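Side-chain contacts in proteasome assembly chaperone family protein (Pyrococcus furiosus DSM 3638, PDB 3WZ2), which is an archaeal homolog of proteasome-assembly chaperones and probably helps to assemble or activate the proteasome: residues Leu93-Ala98 against Ser160-Trp165; Glu166-Arg169 against Lys173-Val176; His34-Phe39 against Arg189-Val194. All coordinates share one frame; numbering follows the deposited sequence.

Contact 1 (Leu93-Ala98 against Ser160-Trp165)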
ATOM      1  N   LEU B  93       7.567  -8.899  -7.855  1.00 21.41           N
ATOM      2  CA  LEU B  93       9.002  -9.038  -7.649  1.00 21.21           C
ATOM      3  C   LEU B  93       9.558 -10.166  -8.552  1.00 19.11           C
ATOM      4  O   LEU B  93      10.636 -10.053  -9.102  1.00 19.42           O
ATOM      5  CB  LEU B  93       9.273  -9.289  -6.184  1.00 21.33           C
ATOM      6  CG  LEU B  93      10.744  -9.353  -5.746  1.00 25.64           C
ATOM      7  CD1 LEU B  93      11.482  -8.081  -6.087  1.00 26.84           C
ATOM      8  CD2 LEU B  93      10.808  -9.602  -4.240  1.00 26.15           C
ATOM      9  N   VAL B  94       8.785 -11.229  -8.707  1.00 18.88           N
ATOM     10  CA  VAL B  94       9.136 -12.303  -9.640  1.00 20.12           C
ATOM     11  C   VAL B  94       9.244 -11.743 -11.048  1.00 19.67           C
ATOM     12  O   VAL B  94      10.243 -11.999 -11.709  1.00 18.67           O
ATOM     13  CB  VAL B  94       8.101 -13.427  -9.626  1.00 21.16           C
ATOM     14  CG1 VAL B  94       8.323 -14.370 -10.785  1.00 21.03           C
ATOM     15  CG2 VAL B  94       8.137 -14.180  -8.306  1.00 21.35           C
ATOM     16  N   ASN B  95       8.290 -10.893 -11.459  1.00 18.56           N
ATOM     17  CA  ASN B  95       8.420 -10.205 -12.747  1.00 19.97           C
ATOM     18  C   ASN B  95       9.662  -9.314 -12.878  1.00 19.83           C
ATOM     19  O   ASN B  95      10.334  -9.339 -13.901  1.00 19.20           O
ATOM     20  CB  ASN B  95       7.189  -9.363 -13.076  1.00 20.71           C
ATOM     21  CG  ASN B  95       5.969 -10.202 -13.371  1.00 20.86           C
ATOM     22  OD1 ASN B  95       6.072 -11.292 -13.915  1.00 20.22           O
ATOM     23  ND2 ASN B  95       4.805  -9.685 -13.031  1.00 21.13           N
ATOM     24  N   GLU B  96       9.983  -8.566 -11.842  1.00 19.98           N
ATOM     25  CA  GLU B  96      11.175  -7.752 -11.892  1.00 23.02           C
ATOM     26  C   GLU B  96      12.429  -8.610 -12.014  1.00 20.60           C
ATOM     27  O   GLU B  96      13.360  -8.235 -12.720  1.00 22.25           O
ATOM     28  CB  GLU B  96      11.279  -6.843 -10.666  1.00 28.20           C
ATOM     29  CG  GLU B  96      10.273  -5.703 -10.604  1.00 36.73           C
ATOM     30  CD  GLU B  96      10.767  -4.440 -11.307  1.00 45.65           C
ATOM     31  OE1 GLU B  96      11.695  -4.526 -12.166  1.00 52.48           O
ATOM     32  OE2 GLU B  96      10.222  -3.345 -10.994  1.00 54.14           O
ATOM     33  N   ILE B  97      12.489  -9.714 -11.273  1.00 19.76           N
ATOM     34  CA  ILE B  97      13.659 -10.561 -11.309  1.00 18.95           C
ATOM     35  C   ILE B  97      13.786 -11.212 -12.670  1.00 17.64           C
ATOM     36  O   ILE B  97      14.863 -11.233 -13.232  1.00 17.08           O
ATOM     37  CB  ILE B  97      13.642 -11.622 -10.194  1.00 20.41           C
ATOM     38  CG1 ILE B  97      13.781 -10.960  -8.816  1.00 19.79           C
ATOM     39  CG2 ILE B  97      14.767 -12.631 -10.376  1.00 20.12           C
ATOM     40  CD1 ILE B  97      13.300 -11.838  -7.679  1.00 18.32           C
ATOM     41  N   ALA B  98      12.689 -11.724 -13.201  1.00 17.53           N
ATOM     42  CA  ALA B  98      12.675 -12.307 -14.547  1.00 17.56           C
ATOM     43  C   ALA B  98      13.188 -11.330 -15.600  1.00 19.72           C
ATOM     44  O   ALA B  98      14.012 -11.695 -16.455  1.00 18.62           O
ATOM     45  CB  ALA B  98      11.285 -12.765 -14.931  1.00 17.59           C
ATOM     46  N   SER B 160       8.808 -19.765 -13.902  1.00 18.94           N
ATOM     47  CA  SER B 160       9.062 -20.651 -15.037  1.00 20.17           C
ATOM     48  C   SER B 160       8.241 -20.229 -16.242  1.00 19.64           C
ATOM     49  O   SER B 160       8.752 -20.121 -17.349  1.00 18.04           O
ATOM     50  CB  SER B 160       8.770 -22.104 -14.663  1.00 20.92           C
ATOM     51  OG  SER B 160       9.781 -22.524 -13.752  1.00 25.04           O
ATOM     52  N   GLY B 161       6.962 -19.934 -16.014  1.00 19.93           N
ATOM     53  CA  GLY B 161       6.100 -19.393 -17.091  1.00 20.82           C
ATOM     54  C   GLY B 161       6.596 -18.076 -17.664  1.00 20.03           C
ATOM     55  O   GLY B 161       6.558 -17.848 -18.860  1.00 18.81           O
ATOM     56  N   LYS B 162       7.042 -17.183 -16.792  1.00 21.09           N
ATOM     57  CA  LYS B 162       7.445 -15.854 -17.220  1.00 21.60           C
ATOM     58  C   LYS B 162       8.709 -15.915 -18.032  1.00 19.66           C
ATOM     59  O   LYS B 162       8.803 -15.301 -19.064  1.00 17.01           O
ATOM     60  CB  LYS B 162       7.647 -14.900 -16.025  1.00 23.42           C
ATOM     61  CG  LYS B 162       7.770 -13.426 -16.441  1.00 25.84           C
ATOM     62  CD  LYS B 162       6.422 -12.914 -16.946  1.00 29.07           C
ATOM     63  CE  LYS B 162       6.481 -11.617 -17.714  1.00 33.66           C
ATOM     64  NZ  LYS B 162       6.778 -10.479 -16.829  1.00 37.50           N
ATOM     65  N   LEU B 163       9.671 -16.683 -17.555  1.00 20.42           N
ATOM     66  CA  LEU B 163      10.937 -16.830 -18.267  1.00 22.45           C
ATOM     67  C   LEU B 163      10.757 -17.463 -19.609  1.00 20.03           C
ATOM     68  O   LEU B 163      11.350 -17.042 -20.592  1.00 20.44           O
ATOM     69  CB  LEU B 163      11.889 -17.721 -17.494  1.00 24.64           C
ATOM     70  CG  LEU B 163      13.302 -17.380 -17.161  1.00 29.77           C
ATOM     71  CD1 LEU B 163      13.459 -15.890 -17.117  1.00 30.69           C
ATOM     72  CD2 LEU B 163      13.795 -18.106 -15.907  1.00 32.09           C
ATOM     73  N   LEU B 164       9.969 -18.522 -19.660  1.00 18.27           N
ATOM     74  CA  LEU B 164       9.696 -19.161 -20.947  1.00 18.11           C
ATOM     75  C   LEU B 164       9.325 -18.088 -21.972  1.00 18.45           C
ATOM     76  O   LEU B 164       9.896 -18.025 -23.059  1.00 17.42           O
ATOM     77  CB  LEU B 164       8.561 -20.165 -20.804  1.00 18.16           C
ATOM     78  CG  LEU B 164       8.018 -20.820 -22.062  1.00 18.00           C
ATOM     79  CD1 LEU B 164       9.106 -21.634 -22.724  1.00 17.93           C
ATOM     80  CD2 LEU B 164       6.810 -21.670 -21.729  1.00 17.62           C
ATOM     81  N   TRP B 165       8.376 -17.233 -21.601  1.00 19.04           N
ATOM     82  CA  TRP B 165       7.810 -16.250 -22.527  1.00 19.15           C
ATOM     83  C   TRP B 165       8.863 -15.141 -22.786  1.00 18.28           C
ATOM     84  O   TRP B 165       9.172 -14.831 -23.948  1.00 14.83           O
ATOM     85  CB  TRP B 165       6.495 -15.674 -21.986  1.00 18.88           C
ATOM     86  CG  TRP B 165       5.974 -14.477 -22.812  1.00 19.50           C
ATOM     87  CD1 TRP B 165       6.000 -13.165 -22.456  1.00 19.35           C
ATOM     88  CD2 TRP B 165       5.392 -14.531 -24.103  1.00 19.88           C
ATOM     89  NE1 TRP B 165       5.473 -12.398 -23.447  1.00 20.78           N
ATOM     90  CE2 TRP B 165       5.100 -13.209 -24.485  1.00 20.94           C
ATOM     91  CE3 TRP B 165       5.086 -15.562 -24.973  1.00 21.35           C
ATOM     92  CZ2 TRP B 165       4.489 -12.895 -25.699  1.00 22.73           C
ATOM     93  CZ3 TRP B 165       4.477 -15.259 -26.198  1.00 23.23           C
ATOM     94  CH2 TRP B 165       4.202 -13.934 -26.560  1.00 22.37           C
TER
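Lys-162 and Asn-95 meet where two helices of the PAC2 fold, 91-107 and 158-169, lie side by side over one face of the central mixed sheet. The short helical segments run in roughly the same direction, inclined at 35°, with their axes 9.8 Å apart at closest approach. That gap is filled by side chains, and the lysine makes the largest single contribution. Its CG stands anti to the backbone N (chi1 -167°), and bends at chi2 and chi4 fold the chain so that the ammonium group comes to the asparagine amide instead of running straight on. The two side chains cross at about a right angle, and NZ gives a weak hydrogen bond of 3.1 Å to Asn-95 OD1. The aliphatic part follows the same oxygen, with Lys-162 CD 3.5 Å from Asn-95 OD1, while Lys-162 CG rests 3.9 Å from Ala-98 CB.

Asn-95 turns its CG anti to the carbonyl carbon (chi1 -69°), and the two ends of the amide serve different partners. OD1 takes the lysine of its own chain, whereas ND2 is bound by the backbone oxygens of Leu-55 and Ile-57 of the second subunit, its stronger partners. The amide's rotation is set chiefly by ND2, with the weak bond at OD1 agreeing with it, and the nearby positive charge may polarise the group and sharpen the donor character of ND2. With Lys-162 cut back to an alanine, Asn-95 OD1 would probably lose its charged mate and a gap would open beside the methyl of Ala-98.

On the sheet side of the contact, Leu-163 packs on Val-113 and Ser-115 of strand 112-120, and its CD1 lies 4.3 Å from Ala-98 O and 4.4 Å from Ala-98 CB.

Contact 2 (Glu166-Arg169 against Lys173-Val176)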
ATOM      1  N   GLU B 166       9.407 -14.564 -21.716  1.00 18.19           N
ATOM      2  CA  GLU B 166      10.264 -13.383 -21.871  1.00 21.66           C
ATOM      3  C   GLU B 166      11.584 -13.699 -22.540  1.00 18.83           C
ATOM      4  O   GLU B 166      12.038 -12.949 -23.415  1.00 18.02           O
ATOM      5  CB  GLU B 166      10.510 -12.680 -20.552  1.00 27.00           C
ATOM      6  CG  GLU B 166       9.273 -11.947 -20.002  1.00 35.28           C
ATOM      7  CD  GLU B 166       8.785 -10.792 -20.888  1.00 41.58           C
ATOM      8  OE1 GLU B 166       9.657 -10.112 -21.475  1.00 45.08           O
ATOM      9  OE2 GLU B 166       7.525 -10.593 -21.051  1.00 51.38           O
ATOM     10  N   ALA B 167      12.148 -14.846 -22.209  1.00 16.39           N
ATOM     11  CA  ALA B 167      13.349 -15.284 -22.882  1.00 18.09           C
ATOM     12  C   ALA B 167      13.136 -15.521 -24.372  1.00 17.93           C
ATOM     13  O   ALA B 167      13.948 -15.121 -25.209  1.00 19.11           O
ATOM     14  CB  ALA B 167      13.905 -16.514 -22.207  1.00 17.75           C
ATOM     15  N   SER B 168      12.033 -16.148 -24.711  1.00 18.35           N
ATOM     16  CA  SER B 168      11.719 -16.363 -26.101  1.00 21.71           C
ATOM     17  C   SER B 168      11.524 -15.046 -26.857  1.00 22.24           C
ATOM     18  O   SER B 168      12.023 -14.879 -27.953  1.00 22.87           O
ATOM     19  CB  SER B 168      10.466 -17.174 -26.210  1.00 24.81           C
ATOM     20  OG  SER B 168      10.403 -17.692 -27.527  1.00 31.24           O
ATOM     21  N   ARG B 169      10.809 -14.108 -26.239  1.00 21.03           N
ATOM     22  CA  ARG B 169      10.620 -12.764 -26.782  1.00 22.11           C
ATOM     23  C   ARG B 169      11.920 -11.979 -26.978  1.00 21.35           C
ATOM     24  O   ARG B 169      11.983 -11.149 -27.846  1.00 21.20           O
ATOM     25  CB  ARG B 169       9.642 -11.964 -25.894  1.00 24.63           C
ATOM     26  CG  ARG B 169       8.175 -12.192 -26.253  1.00 27.52           C
ATOM     27  CD  ARG B 169       7.870 -12.179 -27.725  1.00 29.25           C
ATOM     28  NE  ARG B 169       8.117 -13.542 -28.174  1.00 38.91           N
ATOM     29  CZ  ARG B 169       8.319 -13.971 -29.419  1.00 47.72           C
ATOM     30  NH1 ARG B 169       8.248 -13.154 -30.473  1.00 57.98           N
ATOM     31  NH2 ARG B 169       8.589 -15.262 -29.608  1.00 44.92           N
ATOM     32  N   LYS B 173      16.661 -19.234 -26.856  1.00 18.46           N
ATOM     33  CA  LYS B 173      16.087 -20.561 -26.892  1.00 19.47           C
ATOM     34  C   LYS B 173      15.674 -20.906 -25.491  1.00 17.29           C
ATOM     35  O   LYS B 173      16.521 -21.014 -24.601  1.00 15.50           O
ATOM     36  CB  LYS B 173      17.121 -21.575 -27.436  1.00 22.89           C
ATOM     37  CG  LYS B 173      17.617 -21.264 -28.838  1.00 25.57           C
ATOM     38  CD  LYS B 173      18.838 -22.069 -29.284  1.00 30.74           C
ATOM     39  CE  LYS B 173      18.533 -23.532 -29.535  1.00 33.71           C
ATOM     40  NZ  LYS B 173      17.263 -23.745 -30.293  1.00 39.25           N
ATOM     41  N   SER B 174      14.371 -21.064 -25.292  1.00 17.08           N
ATOM     42  CA  SER B 174      13.803 -21.278 -23.957  1.00 17.29           C
ATOM     43  C   SER B 174      12.991 -22.578 -23.921  1.00 17.09           C
ATOM     44  O   SER B 174      12.402 -23.011 -24.941  1.00 16.05           O
ATOM     45  CB  SER B 174      13.004 -20.069 -23.441  1.00 17.06           C
ATOM     46  OG  SER B 174      11.780 -19.894 -24.090  1.00 18.54           O
ATOM     47  N   TYR B 175      13.034 -23.223 -22.758  1.00 16.02           N
ATOM     48  CA  TYR B 175      12.355 -24.468 -22.514  1.00 16.42           C
ATOM     49  C   TYR B 175      11.840 -24.518 -21.087  1.00 16.98           C
ATOM     50  O   TYR B 175      12.440 -23.927 -20.189  1.00 16.04           O
ATOM     51  CB  TYR B 175      13.278 -25.661 -22.695  1.00 17.23           C
ATOM     52  CG  TYR B 175      14.246 -25.607 -23.864  1.00 18.96           C
ATOM     53  CD1 TYR B 175      15.288 -24.727 -23.861  1.00 20.28           C
ATOM     54  CD2 TYR B 175      14.131 -26.470 -24.974  1.00 21.14           C
ATOM     55  CE1 TYR B 175      16.192 -24.678 -24.899  1.00 20.53           C
ATOM     56  CE2 TYR B 175      15.052 -26.433 -26.029  1.00 19.83           C
ATOM     57  CZ  TYR B 175      16.085 -25.543 -25.959  1.00 20.22           C
ATOM     58  OH  TYR B 175      16.988 -25.478 -26.973  1.00 24.12           O
ATOM     59  N   VAL B 176      10.740 -25.241 -20.882  1.00 16.41           N
ATOM     60  CA  VAL B 176      10.370 -25.718 -19.561  1.00 16.93           C
ATOM     61  C   VAL B 176      10.220 -27.258 -19.588  1.00 17.62           C
ATOM     62  O   VAL B 176       9.596 -27.805 -20.475  1.00 16.24           O
ATOM     63  CB  VAL B 176       9.060 -25.077 -19.089  1.00 18.59           C
ATOM     64  CG1 VAL B 176       8.759 -25.434 -17.637  1.00 18.03           C
ATOM     65  CG2 VAL B 176       9.095 -23.550 -19.248  1.00 18.02           C
TER
HETATM   66  O   HOH W   1      12.639 -20.038 -27.580  1.00 19.24           O
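Ser-174 points its CB at the last turn of the helix that precedes it, meeting Ala-167 and Ser-168. The methyl of Ala-167 faces the strand, and its CB lies 3.9 Å from Ser-174 CB, a plain carbon-to-carbon contact between two small groups whose CB bonds approach each other obliquely, not in line. The hydroxyl sits between the backbone N and the carbonyl carbon of its own residue (chi1 72°). From there it passes alongside the neighbouring serine: Ser-174 OG is 3.7 Å from Ser-168 CB and 3.8 Å from Ser-168 N. Neither approach is a bond; the polar partner of this oxygen is Leu-164 O, one turn further back on the helix, to which it is hydrogen-bonded.

The connection is a short helix-to-strand link of an alpha/beta fold, in which helix 158-169 ends and, after a few loop residues, the chain enters the sheet as strand 174-181, which the helix then covers. This strand is an interior one, parallel to strand 112-120 and antiparallel to strand 130-134. With such small side chains at the joint, the backbones come close, and the CA atoms of Ser-168 and Ser-174 are 5.8 Å apart.

The two serines send their hydroxyls to different places. Ser-168 OG, anti to its own amide nitrogen (chi1 -163°), is directed to a water at 3.2 Å instead of to the other serine. The same water accepts a bond of 3.0 Å from Ser-174 N, bridging the helix end to the first residue of the strand. Ser-168 OG also has a weak hydrogen bond with Gly-135 O.

Contact 3 (His34-Phe39 against Arg189-Val194)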
ATOM      1  N   HIS B  34      12.670 -26.830  -7.531  1.00 17.47           N
ATOM      2  CA  HIS B  34      13.542 -26.509  -6.383  1.00 18.31           C
ATOM      3  C   HIS B  34      14.418 -27.672  -5.944  1.00 18.63           C
ATOM      4  O   HIS B  34      15.636 -27.557  -5.804  1.00 18.00           O
ATOM      5  CB  HIS B  34      12.666 -26.066  -5.227  1.00 19.91           C
ATOM      6  CG  HIS B  34      13.426 -25.697  -4.007  1.00 24.13           C
ATOM      7  ND1 HIS B  34      14.032 -24.466  -3.855  1.00 25.16           N
ATOM      8  CD2 HIS B  34      13.665 -26.383  -2.859  1.00 25.73           C
ATOM      9  CE1 HIS B  34      14.656 -24.427  -2.691  1.00 25.88           C
ATOM     10  NE2 HIS B  34      14.428 -25.564  -2.056  1.00 26.08           N
ATOM     11  N   ILE B  35      13.809 -28.847  -5.801  1.00 19.32           N
ATOM     12  CA  ILE B  35      14.598 -30.041  -5.479  1.00 19.23           C
ATOM     13  C   ILE B  35      15.584 -30.364  -6.605  1.00 17.74           C
ATOM     14  O   ILE B  35      16.763 -30.641  -6.379  1.00 18.71           O
ATOM     15  CB  ILE B  35      13.634 -31.226  -5.213  1.00 19.64           C
ATOM     16  CG1 ILE B  35      12.832 -30.942  -3.943  1.00 20.02           C
ATOM     17  CG2 ILE B  35      14.408 -32.505  -5.047  1.00 21.76           C
ATOM     18  CD1 ILE B  35      11.552 -31.737  -3.803  1.00 18.89           C
ATOM     19  N   ALA B  36      15.101 -30.356  -7.838  1.00 17.82           N
ATOM     20  CA  ALA B  36      15.960 -30.714  -8.960  1.00 17.49           C
ATOM     21  C   ALA B  36      17.181 -29.793  -9.038  1.00 19.57           C
ATOM     22  O   ALA B  36      18.307 -30.233  -9.254  1.00 20.88           O
ATOM     23  CB  ALA B  36      15.166 -30.649 -10.243  1.00 17.26           C
ATOM     24  N   ALA B  37      16.957 -28.498  -8.896  1.00 21.29           N
ATOM     25  CA  ALA B  37      18.034 -27.534  -9.120  1.00 21.47           C
ATOM     26  C   ALA B  37      19.046 -27.563  -8.006  1.00 21.25           C
ATOM     27  O   ALA B  37      20.248 -27.439  -8.272  1.00 23.86           O
ATOM     28  CB  ALA B  37      17.465 -26.128  -9.278  1.00 20.79           C
ATOM     29  N   ASN B  38      18.567 -27.708  -6.783  1.00 22.77           N
ATOM     30  CA  ASN B  38      19.461 -27.890  -5.627  1.00 25.24           C
ATOM     31  C   ASN B  38      20.280 -29.156  -5.723  1.00 25.13           C
ATOM     32  O   ASN B  38      21.496 -29.129  -5.537  1.00 26.09           O
ATOM     33  CB  ASN B  38      18.692 -27.867  -4.323  1.00 27.94           C
ATOM     34  CG  ASN B  38      18.406 -26.448  -3.848  1.00 32.29           C
ATOM     35  OD1 ASN B  38      19.270 -25.805  -3.252  1.00 35.26           O
ATOM     36  ND2 ASN B  38      17.207 -25.930  -4.157  1.00 34.17           N
ATOM     37  N   PHE B  39      19.636 -30.245  -6.126  1.00 25.68           N
ATOM     38  CA  PHE B  39      20.365 -31.468  -6.366  1.00 25.36           C
ATOM     39  C   PHE B  39      21.433 -31.274  -7.417  1.00 27.66           C
ATOM     40  O   PHE B  39      22.578 -31.649  -7.223  1.00 28.20           O
ATOM     41  CB  PHE B  39      19.420 -32.571  -6.789  1.00 27.20           C
ATOM     42  CG  PHE B  39      20.095 -33.894  -6.943  1.00 28.22           C
ATOM     43  CD1 PHE B  39      20.683 -34.500  -5.835  1.00 28.34           C
ATOM     44  CD2 PHE B  39      20.141 -34.535  -8.157  1.00 28.31           C
ATOM     45  CE1 PHE B  39      21.298 -35.705  -5.948  1.00 29.01           C
ATOM     46  CE2 PHE B  39      20.777 -35.754  -8.279  1.00 30.98           C
ATOM     47  CZ  PHE B  39      21.354 -36.341  -7.165  1.00 29.19           C
ATOM     48  N   ARG B 189      10.658 -37.402  -6.213  1.00 24.79           N
ATOM     49  CA  ARG B 189      10.654 -38.396  -7.288  1.00 28.70           C
ATOM     50  C   ARG B 189      10.339 -37.793  -8.623  1.00 25.94           C
ATOM     51  O   ARG B 189      10.984 -38.128  -9.590  1.00 26.77           O
ATOM     52  CB  ARG B 189       9.668 -39.515  -6.996  1.00 33.47           C
ATOM     53  CG  ARG B 189      10.184 -40.351  -5.843  1.00 41.62           C
ATOM     54  CD  ARG B 189       9.226 -41.429  -5.416  1.00 48.95           C
ATOM     55  NE  ARG B 189       9.413 -41.550  -3.979  1.00 58.88           N
ATOM     56  CZ  ARG B 189      10.334 -42.299  -3.381  1.00 60.46           C
ATOM     57  NH1 ARG B 189      11.159 -43.079  -4.078  1.00 60.41           N
ATOM     58  NH2 ARG B 189      10.384 -42.286  -2.059  1.00 65.85           N
ATOM     59  N   ALA B 190       9.403 -36.858  -8.653  1.00 23.25           N
ATOM     60  CA  ALA B 190       9.203 -36.028  -9.814  1.00 22.14           C
ATOM     61  C   ALA B 190      10.425 -35.196 -10.141  1.00 20.09           C
ATOM     62  O   ALA B 190      10.822 -35.124 -11.299  1.00 20.02           O
ATOM     63  CB  ALA B 190       7.983 -35.120  -9.631  1.00 23.78           C
ATOM     64  N   ALA B 191      11.093 -34.664  -9.123  1.00 19.80           N
ATOM     65  CA  ALA B 191      12.342 -33.954  -9.352  1.00 19.38           C
ATOM     66  C   ALA B 191      13.362 -34.837 -10.049  1.00 19.05           C
ATOM     67  O   ALA B 191      14.051 -34.431 -10.981  1.00 20.68           O
ATOM     68  CB  ALA B 191      12.901 -33.392  -8.072  1.00 18.40           C
ATOM     69  N   ALA B 192      13.475 -36.058  -9.585  1.00 21.31           N
ATOM     70  CA  ALA B 192      14.409 -37.015 -10.166  1.00 20.90           C
ATOM     71  C   ALA B 192      14.063 -37.288 -11.605  1.00 19.77           C
ATOM     72  O   ALA B 192      14.960 -37.367 -12.430  1.00 21.56           O
ATOM     73  CB  ALA B 192      14.407 -38.317  -9.367  1.00 22.69           C
ATOM     74  N   ASN B 193      12.773 -37.456 -11.915  1.00 19.37           N
ATOM     75  CA  ASN B 193      12.362 -37.622 -13.303  1.00 20.35           C
ATOM     76  C   ASN B 193      12.829 -36.442 -14.184  1.00 21.15           C
ATOM     77  O   ASN B 193      13.280 -36.629 -15.315  1.00 20.38           O
ATOM     78  CB  ASN B 193      10.832 -37.733 -13.420  1.00 21.92           C
ATOM     79  CG  ASN B 193      10.257 -38.961 -12.704  1.00 21.34           C
ATOM     80  OD1 ASN B 193      10.961 -39.920 -12.485  1.00 21.93           O
ATOM     81  ND2 ASN B 193       8.945 -38.945 -12.428  1.00 19.27           N
ATOM     82  N   VAL B 194      12.709 -35.224 -13.652  1.00 19.86           N
ATOM     83  CA  VAL B 194      13.113 -34.041 -14.390  1.00 20.13           C
ATOM     84  C   VAL B 194      14.628 -33.982 -14.570  1.00 19.74           C
ATOM     85  O   VAL B 194      15.123 -33.687 -15.656  1.00 19.09           O
ATOM     86  CB  VAL B 194      12.594 -32.763 -13.713  1.00 19.70           C
ATOM     87  CG1 VAL B 194      13.253 -31.555 -14.296  1.00 20.03           C
ATOM     88  CG2 VAL B 194      11.084 -32.697 -13.875  1.00 21.96           C
TER
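Ile-35 and Ala-36 press together on the single methyl of Ala-191, and the isoleucine can be followed atom by atom. Its CB, pointing at the other helix, already lies 3.7 Å from Ala-191 CB. The next atom out on one branch, CG2, stands anti to the backbone N and comes closer still, 3.5 Å from Ala-191 CB, tighter than carbon pairs usually pack. The other branch starts beside the backbone N, with CG1 anti to the carbonyl carbon (chi1 -66°), and keeps its distance from the alanine: CG1 and CD1 both stay 4.8 Å from Ala-191 CB. Beyond the two segments the isoleucine also packs on Leu-211 and Leu-222.

Ala-36 completes the seat from the next position, its CB 4.2 Å from Ala-191 CB and 4.0 Å from Ala-191 O. With alanine facing alanine here, the CA atoms of Ala-36 and Ala-191 approach to 4.9 Å.

On another side of the first helix, Asn-38 folds back so that ND2 bonds to His-34 O at 2.8 Å, nearly straight at 166°. The donor stands above the carbonyl plane, on the face opposite Asn-38 N, which binds the same oxygen; ND2 also lies over the centre of the His-34 ring.

Ala-36 and Val-194 both touch Leu-116 of strand 112-120 beneath. Close, alanine-lined packing joins helices 32-43 and 188-202 within one helical layer of the alpha/beta/alpha sandwich of this PAC2 family protein.

Contacts 1 and 2 are neighbours on helix 158-169, with centres 10 Å apart, and they touch directly: Leu-164 O lies 2.8 Å from Ser-174 OG, and Leu-164 CB packs 3.8 Å from Val-176 CG2. Contact 3 is on the other side of the chain's centre, its centre about 20 Å from that of contact 1 and 21 Å from that of contact 2; nearest atoms stay about 8 and 7 Å away. Strand 112-120 lies between, taking Leu-163 on Ser-115 and Ala-36 on Leu-116. Contacts 1 and 2 also border the second subunit, whereas contact 3, whose chain loop encloses both others, meets no other chain.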